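PDB 4LJ1: invasion-associated protein from Mycobacterium tuberculosis, which probably binds peptidoglycan through an NlpC/p60 domain adapted to a non-catalytic role, consistent with a part in stabilising the cell wall. Local coordinates for residues Q75-Q81 with M124-R130. Numbering follows the deposited sequence.
Sequences QKVLPQQ and MTPYLVR
Start with the backbone: two short extended strands, 75-77 and 128-130, run antiparallel but well twisted, at 129° with their axes 4.5 Å apart at closest. V77 and L128 form a hydrogen-bonded pair, V77 N to L128 O and L128 N to V77 O both at 2.9 Å; next along is the non-hydrogen-bonded pair K76 and V129, CA to CA 4.8 Å. R130 N then donates to Q75 O at 2.9 Å, and that same oxygen takes a CA-H...O contact from V129 CA at 3.2 Å. The pairing frays here: one water accepts from Q75 N (2.8 Å) and donates to R130 O (2.7 Å), standing in for a direct bond.

V77, L128 and R130 share one face. The R130 guanidinium lies over V77 CG2, and its NH2 reaches back to Q81 O at 3.1 Å, where a 3-10 turn (79-81) has brought the chain round. NE pairs with D86 in a salt bridge, and NH1 meets Q75 OE1 through a water. P79 CG rests on L128 CD1 at 4.0 Å. K76 and V129 point to the other face; beside them the Y127 ring (chi1 m) takes K76 CB over its face, a CH-pi contact of 4.1 Å to the centroid; its OH bonds the terminal carboxylate of A147. K76 NZ turns off to Y71 O and G74 O.

This two-stranded antiparallel pairing joins the chain after helix 67-73 to its last strand, 128-130, which separately bonds L87 of strand 87-90 through the V129 backbone. Direct backbone bonds satisfy V77, L128 and R130 N; waters complete Q75 and R130 O, while the guanidinium spans V77 to Q81 O, its charge met by D86.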
loop_
_atom_site.group_PDB
_atom_site.type_symbol
_atom_site.label_atom_id
_atom_site.label_comp_id
_atom_site.label_asym_id
_atom_site.label_seq_id
_atom_site.Cartn_x
_atom_site.Cartn_y
_atom_site.Cartn_z
ATOM N N GLN A 75 4.632 -12.385 -3.086
ATOM C CA GLN A 75 3.784 -13.533 -3.520
ATOM C C GLN A 75 2.654 -12.993 -4.372
ATOM O O GLN A 75 1.876 -12.168 -3.921
ATOM C CB GLN A 75 3.149 -14.284 -2.324
ATOM C CG GLN A 75 2.267 -15.470 -2.744
ATOM C CD GLN A 75 1.291 -16.004 -1.692
ATOM O OE1 GLN A 75 0.223 -16.552 -2.022
ATOM N NE2 GLN A 75 1.662 -15.886 -0.436
ATOM N N LYS A 76 2.567 -13.466 -5.599
ATOM C CA LYS A 76 1.586 -12.967 -6.554
ATOM C C LYS A 76 0.245 -13.652 -6.389
ATOM O O LYS A 76 0.182 -14.874 -6.277
ATOM C CB LYS A 76 2.082 -13.170 -7.988
ATOM C CG LYS A 76 3.465 -12.602 -8.268
ATOM C CD LYS A 76 3.510 -11.095 -8.056
ATOM C CE LYS A 76 4.833 -10.498 -8.519
ATOM N NZ LYS A 76 6.028 -10.984 -7.763
ATOM N N VAL A 77 -0.814 -12.865 -6.422
ATOM C CA VAL A 77 -2.200 -13.297 -6.219
ATOM C C VAL A 77 -3.044 -12.760 -7.391
ATOM O O VAL A 77 -3.022 -11.567 -7.690
ATOM C CB VAL A 77 -2.741 -12.577 -4.930
ATOM C CG1 VAL A 77 -4.252 -12.754 -4.740
ATOM C CG2 VAL A 77 -1.949 -13.027 -3.700
ATOM N N LEU A 78 -3.811 -13.609 -8.050
ATOM C CA LEU A 78 -4.752 -13.158 -9.070
ATOM C C LEU A 78 -5.907 -12.392 -8.442
ATOM O O LEU A 78 -6.305 -12.697 -7.325
ATOM C CB LEU A 78 -5.288 -14.351 -9.881
ATOM C CG LEU A 78 -4.248 -15.018 -10.791
ATOM C CD1 LEU A 78 -4.644 -16.449 -11.126
ATOM C CD2 LEU A 78 -4.040 -14.179 -12.046
ATOM N N PRO A 79 -6.473 -11.409 -9.147
ATOM C CA PRO A 79 -7.564 -10.620 -8.563
ATOM C C PRO A 79 -8.749 -11.425 -8.024
ATOM O O PRO A 79 -9.325 -11.065 -7.006
ATOM C CB PRO A 79 -7.976 -9.700 -9.708
ATOM C CG PRO A 79 -6.701 -9.496 -10.482
ATOM C CD PRO A 79 -6.000 -10.835 -10.421
ATOM N N GLN A 80 -9.091 -12.532 -8.679
ATOM C CA GLN A 80 -10.212 -13.337 -8.213
ATOM C C GLN A 80 -9.965 -14.059 -6.893
ATOM O O GLN A 80 -10.882 -14.627 -6.299
ATOM C CB GLN A 80 -10.612 -14.335 -9.294
ATOM C CG GLN A 80 -11.405 -13.715 -10.441
ATOM C CD GLN A 80 -12.861 -13.477 -10.076
ATOM O OE1 GLN A 80 -13.622 -14.423 -9.817
ATOM N NE2 GLN A 80 -13.259 -12.215 -10.048
ATOM N N GLN A 81 -8.712 -14.024 -6.443
ATOM C CA GLN A 81 -8.261 -14.658 -5.214
ATOM C C GLN A 81 -7.863 -13.597 -4.161
ATOM O O GLN A 81 -7.337 -13.932 -3.098
ATOM C CB GLN A 81 -7.076 -15.574 -5.528
ATOM C CG GLN A 81 -7.448 -16.751 -6.431
ATOM C CD GLN A 81 -6.262 -17.333 -7.188
ATOM O OE1 GLN A 81 -6.438 -18.128 -8.123
ATOM N NE2 GLN A 81 -5.050 -16.957 -6.789
ATOM N N MET A 124 -3.909 -0.960 -13.624
ATOM C CA MET A 124 -3.608 -1.877 -12.544
ATOM C C MET A 124 -2.719 -3.005 -13.035
ATOM O O MET A 124 -2.934 -3.576 -14.123
ATOM C CB MET A 124 -4.916 -2.407 -11.950
ATOM C CG MET A 124 -4.736 -3.264 -10.712
ATOM S SD MET A 124 -6.306 -3.809 -10.046
ATOM C CE MET A 124 -5.841 -5.449 -9.501
ATOM N N THR A 125 -1.723 -3.342 -12.241
ATOM C CA THR A 125 -0.827 -4.429 -12.516
ATOM C C THR A 125 -1.622 -5.745 -12.389
ATOM O O THR A 125 -2.529 -5.824 -11.567
ATOM C CB THR A 125 0.343 -4.317 -11.513
ATOM O OG1 THR A 125 0.836 -2.958 -11.417
ATOM C CG2 THR A 125 1.464 -5.232 -11.863
ATOM N N PRO A 126 -1.336 -6.778 -13.211
ATOM C CA PRO A 126 -2.213 -7.964 -13.249
ATOM C C PRO A 126 -2.307 -8.839 -12.001
ATOM O O PRO A 126 -3.196 -9.678 -11.923
ATOM C CB PRO A 126 -1.653 -8.796 -14.409
ATOM C CG PRO A 126 -0.537 -8.049 -14.990
ATOM C CD PRO A 126 -0.425 -6.711 -14.366
ATOM N N TYR A 127 -1.336 -8.727 -11.112
ATOM C CA TYR A 127 -1.334 -9.465 -9.858
ATOM C C TYR A 127 -1.336 -8.499 -8.693
ATOM O O TYR A 127 -0.734 -7.414 -8.763
ATOM C CB TYR A 127 -0.077 -10.308 -9.760
ATOM C CG TYR A 127 0.017 -11.457 -10.706
ATOM C CD1 TYR A 127 -0.715 -12.619 -10.475
ATOM C CD2 TYR A 127 0.854 -11.422 -11.799
ATOM C CE1 TYR A 127 -0.602 -13.725 -11.303
ATOM C CE2 TYR A 127 0.968 -12.523 -12.639
ATOM C CZ TYR A 127 0.210 -13.656 -12.389
ATOM O OH TYR A 127 0.302 -14.727 -13.224
ATOM N N LEU A 128 -1.994 -8.891 -7.592
ATOM C CA LEU A 128 -1.801 -8.310 -6.274
ATOM C C LEU A 128 -0.635 -9.033 -5.607
ATOM O O LEU A 128 -0.188 -10.099 -6.077
ATOM C CB LEU A 128 -3.073 -8.420 -5.432
ATOM C CG LEU A 128 -4.305 -7.592 -5.837
ATOM C CD1 LEU A 128 -5.033 -8.240 -7.019
ATOM C CD2 LEU A 128 -5.250 -7.384 -4.653
ATOM N N VAL A 129 -0.184 -8.494 -4.476
ATOM C CA VAL A 129 0.825 -9.173 -3.668
ATOM C C VAL A 129 0.251 -9.486 -2.305
ATOM O O VAL A 129 -0.338 -8.632 -1.651
ATOM C CB VAL A 129 2.100 -8.332 -3.503
ATOM C CG1 VAL A 129 2.963 -8.810 -2.326
ATOM C CG2 VAL A 129 2.867 -8.323 -4.813
ATOM N N ARG A 130 0.456 -10.719 -1.853
ATOM C CA ARG A 130 0.134 -11.116 -0.503
ATOM C C ARG A 130 1.391 -11.093 0.345
ATOM O O ARG A 130 2.339 -11.821 0.099
ATOM C CB ARG A 130 -0.474 -12.508 -0.458
ATOM C CG ARG A 130 -0.940 -12.869 0.954
ATOM C CD ARG A 130 -2.093 -13.824 0.970
ATOM N NE ARG A 130 -3.184 -13.330 0.167
ATOM C CZ ARG A 130 -4.003 -14.093 -0.533
ATOM N NH1 ARG A 130 -3.929 -15.425 -0.489
ATOM N NH2 ARG A 130 -4.941 -13.503 -1.248
HETATM O O HOH W 1 5.027 -11.715 -0.354
HETATM O O HOH W 2 -1.752 -17.547 0.003
HETATM O O HOH W 3 3.498 -14.370 1.681
#